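Local coordinates for uncharacterized protein (Enterococcus faecalis, PDB 3D3Y), which is of unknown function but belongs to the M16 (pitrilysin-like) peptidase family, with neither metal binding nor peptidase activity established, at residues Lys150-Leu158 against Glu248-Leu259. Sequence-based numbering, arbitrary orientation.
With ACT (acetate ion), chain C.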
loop_
_atom_site.group_PDB
_atom_site.type_symbol
_atom_site.label_atom_id
_atom_site.label_comp_id
_atom_site.label_asym_id
_atom_site.label_seq_id
_atom_site.Cartn_x
_atom_site.Cartn_y
_atom_site.Cartn_z
ATOM N N LYS A 150 -17.845 4.809 6.875
ATOM C CA LYS A 150 -18.389 5.515 5.704
ATOM C C LYS A 150 -17.396 6.406 4.961
ATOM O O LYS A 150 -17.541 6.624 3.748
ATOM C CB LYS A 150 -19.659 6.276 6.069
ATOM C CG LYS A 150 -20.801 5.364 6.529
ATOM C CD LYS A 150 -21.026 4.233 5.542
ATOM C CE LYS A 150 -22.121 3.303 6.062
ATOM N NZ LYS A 150 -22.219 2.093 5.215
ATOM N N GLN A 151 -16.405 6.919 5.674
ATOM C CA GLN A 151 -15.306 7.639 5.025
ATOM C C GLN A 151 -14.515 6.706 4.110
ATOM O O GLN A 151 -14.260 7.054 2.971
ATOM C CB GLN A 151 -14.400 8.363 6.046
ATOM C CG GLN A 151 -12.992 8.788 5.508
ATOM C CD GLN A 151 -12.361 9.946 6.289
ATOM O OE1 GLN A 151 -12.808 10.304 7.379
ATOM N NE2 GLN A 151 -11.320 10.544 5.716
ATOM N N THR A 152 -14.154 5.526 4.619
ATOM C CA THR A 152 -13.432 4.526 3.861
ATOM C C THR A 152 -14.292 4.066 2.692
ATOM O O THR A 152 -13.810 4.021 1.569
ATOM C CB THR A 152 -12.989 3.319 4.736
ATOM O OG1 THR A 152 -12.258 3.805 5.864
ATOM C CG2 THR A 152 -12.075 2.379 3.958
ATOM N N TYR A 153 -15.562 3.761 2.950
ATOM C CA TYR A 153 -16.462 3.347 1.886
ATOM C C TYR A 153 -16.489 4.374 0.718
ATOM O O TYR A 153 -16.350 4.008 -0.454
ATOM C CB TYR A 153 -17.879 3.100 2.413
ATOM C CG TYR A 153 -18.815 2.734 1.276
ATOM C CD1 TYR A 153 -18.745 1.471 0.681
ATOM C CD2 TYR A 153 -19.700 3.655 0.747
ATOM C CE1 TYR A 153 -19.558 1.136 -0.388
ATOM C CE2 TYR A 153 -20.533 3.329 -0.317
ATOM C CZ TYR A 153 -20.447 2.066 -0.881
ATOM O OH TYR A 153 -21.258 1.718 -1.945
ATOM N N ALA A 154 -16.680 5.645 1.063
ATOM C CA ALA A 154 -16.800 6.709 0.083
ATOM C C ALA A 154 -15.496 6.913 -0.687
ATOM O O ALA A 154 -15.531 7.301 -1.861
ATOM C CB ALA A 154 -17.254 7.996 0.741
ATOM N N SER A 155 -14.364 6.623 -0.049
ATOM C CA SER A 155 -13.052 6.711 -0.712
ATOM C C SER A 155 -12.889 5.606 -1.745
ATOM O O SER A 155 -12.453 5.825 -2.860
ATOM C CB SER A 155 -11.913 6.595 0.300
ATOM O OG SER A 155 -10.669 6.722 -0.405
ATOM N N LEU A 156 -13.232 4.396 -1.351
ATOM C CA LEU A 156 -13.250 3.270 -2.268
ATOM C C LEU A 156 -14.226 3.470 -3.439
ATOM O O LEU A 156 -13.920 3.107 -4.585
ATOM C CB LEU A 156 -13.558 1.981 -1.509
ATOM C CG LEU A 156 -12.520 1.588 -0.461
ATOM C CD1 LEU A 156 -13.170 0.574 0.458
ATOM C CD2 LEU A 156 -11.253 1.024 -1.109
ATOM N N ALA A 157 -15.395 4.029 -3.149
ATOM C CA ALA A 157 -16.398 4.264 -4.176
ATOM C C ALA A 157 -15.912 5.326 -5.158
ATOM O O ALA A 157 -16.168 5.229 -6.357
ATOM C CB ALA A 157 -17.746 4.689 -3.566
ATOM N N LEU A 158 -15.233 6.347 -4.644
ATOM C CA LEU A 158 -14.641 7.351 -5.518
ATOM C C LEU A 158 -13.644 6.680 -6.460
ATOM O O LEU A 158 -13.653 6.925 -7.658
ATOM C CB LEU A 158 -13.930 8.439 -4.696
ATOM C CG LEU A 158 -13.143 9.483 -5.499
ATOM C CD1 LEU A 158 -14.116 10.372 -6.257
ATOM C CD2 LEU A 158 -12.279 10.290 -4.527
ATOM N N GLU A 248 -24.767 7.979 -4.159
ATOM C CA GLU A 248 -25.469 6.899 -3.487
ATOM C C GLU A 248 -26.115 7.464 -2.242
ATOM O O GLU A 248 -25.546 8.335 -1.580
ATOM C CB GLU A 248 -24.523 5.748 -3.134
ATOM C CG GLU A 248 -23.881 5.085 -4.354
ATOM C CD GLU A 248 -22.970 3.922 -4.003
ATOM O OE1 GLU A 248 -22.991 3.471 -2.839
ATOM O OE2 GLU A 248 -22.212 3.474 -4.902
ATOM N N ARG A 249 -27.309 6.971 -1.926
ATOM C CA ARG A 249 -28.011 7.393 -0.726
ATOM C C ARG A 249 -28.010 6.297 0.311
ATOM O O ARG A 249 -28.238 5.125 -0.019
ATOM C CB ARG A 249 -29.449 7.751 -1.058
ATOM C CG ARG A 249 -29.616 8.978 -1.941
ATOM C CD ARG A 249 -31.080 9.468 -1.892
ATOM N NE ARG A 249 -31.308 10.345 -0.740
ATOM C CZ ARG A 249 -31.573 11.656 -0.808
ATOM N NH1 ARG A 249 -31.677 12.278 -1.990
ATOM N NH2 ARG A 249 -31.736 12.355 0.316
ATOM N N GLU A 250 -27.763 6.688 1.570
ATOM C CA GLU A 250 -27.715 5.761 2.692
ATOM C C GLU A 250 -28.182 6.533 3.903
ATOM O O GLU A 250 -28.156 7.769 3.929
ATOM C CB GLU A 250 -26.269 5.298 2.980
ATOM C CG GLU A 250 -25.635 4.329 1.989
ATOM C CD GLU A 250 -24.396 3.634 2.573
ATOM O OE1 GLU A 250 -24.327 3.528 3.827
ATOM O OE2 GLU A 250 -23.517 3.190 1.784
ATOM N N VAL A 251 -28.584 5.801 4.927
ATOM C CA VAL A 251 -28.977 6.421 6.193
ATOM C C VAL A 251 -27.666 6.784 6.868
ATOM O O VAL A 251 -26.861 5.896 7.172
ATOM C CB VAL A 251 -29.776 5.472 7.073
ATOM C CG1 VAL A 251 -30.137 6.163 8.370
ATOM C CG2 VAL A 251 -31.081 4.981 6.358
ATOM N N LEU A 252 -27.421 8.075 7.071
ATOM C CA LEU A 252 -26.120 8.509 7.610
ATOM C C LEU A 252 -26.373 9.719 8.450
ATOM O O LEU A 252 -27.363 10.407 8.231
ATOM C CB LEU A 252 -25.180 8.923 6.476
ATOM C CG LEU A 252 -24.887 8.018 5.272
ATOM C CD1 LEU A 252 -24.328 8.830 4.112
ATOM C CD2 LEU A 252 -23.939 6.897 5.651
ATOM N N ALA A 253 -25.483 10.006 9.400
ATOM C CA ALA A 253 -25.570 11.266 10.141
ATOM C C ALA A 253 -24.734 12.375 9.504
ATOM O O ALA A 253 -24.788 13.517 9.957
ATOM C CB ALA A 253 -25.177 11.076 11.579
ATOM N N GLN A 254 -23.993 12.041 8.445
ATOM C CA GLN A 254 -23.067 12.956 7.783
ATOM C C GLN A 254 -22.863 12.453 6.355
ATOM O O GLN A 254 -22.600 11.262 6.161
ATOM C CB GLN A 254 -21.698 12.922 8.502
ATOM C CG GLN A 254 -20.730 13.995 8.068
ATOM C CD GLN A 254 -19.377 13.899 8.787
ATOM O OE1 GLN A 254 -18.404 13.399 8.238
ATOM N NE2 GLN A 254 -19.332 14.375 10.015
ATOM N N SER A 255 -22.974 13.341 5.364
ATOM C CA SER A 255 -22.748 12.944 3.958
ATOM C C SER A 255 -21.268 13.009 3.632
ATOM O O SER A 255 -20.511 13.687 4.319
ATOM C CB SER A 255 -23.530 13.848 3.005
ATOM O OG SER A 255 -24.928 13.712 3.228
ATOM N N LYS A 256 -20.847 12.304 2.594
ATOM C CA LYS A 256 -19.467 12.341 2.133
ATOM C C LYS A 256 -19.426 12.922 0.745
ATOM O O LYS A 256 -20.231 12.550 -0.117
ATOM C CB LYS A 256 -18.850 10.938 2.106
ATOM C CG LYS A 256 -19.011 10.163 3.419
ATOM C CD LYS A 256 -18.354 10.897 4.575
ATOM C CE LYS A 256 -18.387 10.133 5.896
ATOM N NZ LYS A 256 -17.737 10.981 6.975
ATOM N N LEU A 257 -18.498 13.840 0.515
ATOM C CA LEU A 257 -18.342 14.372 -0.836
ATOM C C LEU A 257 -16.875 14.325 -1.229
ATOM O O LEU A 257 -16.043 15.042 -0.654
ATOM C CB LEU A 257 -18.935 15.809 -0.928
ATOM C CG LEU A 257 -18.751 16.543 -2.274
ATOM C CD1 LEU A 257 -19.461 15.779 -3.454
ATOM C CD2 LEU A 257 -19.249 18.009 -2.181
ATOM N N ASN A 258 -16.560 13.473 -2.199
ATOM C CA ASN A 258 -15.171 13.230 -2.589
ATOM C C ASN A 258 -14.921 13.527 -4.067
ATOM O O ASN A 258 -15.821 13.370 -4.910
ATOM C CB ASN A 258 -14.772 11.761 -2.305
ATOM C CG ASN A 258 -14.900 11.384 -0.836
ATOM O OD1 ASN A 258 -14.855 12.237 0.069
ATOM N ND2 ASN A 258 -15.053 10.075 -0.586
ATOM N N LEU A 259 -13.693 13.912 -4.390
ATOM C CA LEU A 259 -13.337 14.341 -5.760
ATOM C C LEU A 259 -12.013 13.695 -6.110
ATOM O O LEU A 259 -11.098 13.643 -5.272
ATOM C CB LEU A 259 -13.148 15.863 -5.854
ATOM C CG LEU A 259 -14.296 16.843 -5.609
ATOM C CD1 LEU A 259 -14.623 16.966 -4.104
ATOM C CD2 LEU A 259 -13.876 18.174 -6.137
HETATM C C ACT C . -26.622 15.156 6.004
HETATM O O ACT C . -26.460 14.268 6.869
HETATM O OXT ACT C . -26.065 14.993 4.900
HETATM C CH3 ACT C . -27.449 16.342 6.293
HETATM O O HOH W 1 -13.823 9.432 1.998
#
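Lys-150 and Tyr-153, one turn apart on the helix, reach two glutamates on strand 244-251. Lys-150 NZ forms a salt bridge with Glu-250 OE1 at 2.9 Å, on the syn lone pair; a bend at chi2 (-50°) turns the otherwise extended lysine chain toward this acid, which comes from the opposite direction. The Tyr-153 hydroxyl donates a short hydrogen bond, OH to OE1 of Glu-248 at 2.6 Å, again to a syn lone pair. That oxygen lies at the ring edge, in plane, although the carboxylate is turned 57° from the ring. With CG anti to the backbone N (chi1 177°), the ring leans out to the strand.

On strand 255-262, Asn-258 ND2 points back at the helix and makes a weak bond to Ala-154 O (3.1 Å), which also accepts the helical N-H of Leu-158. A water joins ND2 to Gln-151 O, while Asn-258 OD1 is held by Thr-319 N of the adjoining strand.

Around these bonds Ala-154 CB packs on Lys-256 CB at 3.6 Å, Leu-158 CD2 touches Asn-258 CB, and Leu-252 CD2 lies against the aliphatic part of Lys-150. Helix 150-162 thus packs on part of one face of the mixed five-stranded sheet, with helix 326-341 against Leu-257 and Leu-259 on the other: a helix from the first half of the chain docks on the sheet of the second, consistent with the paired alpha/beta halves of M16-type proteins.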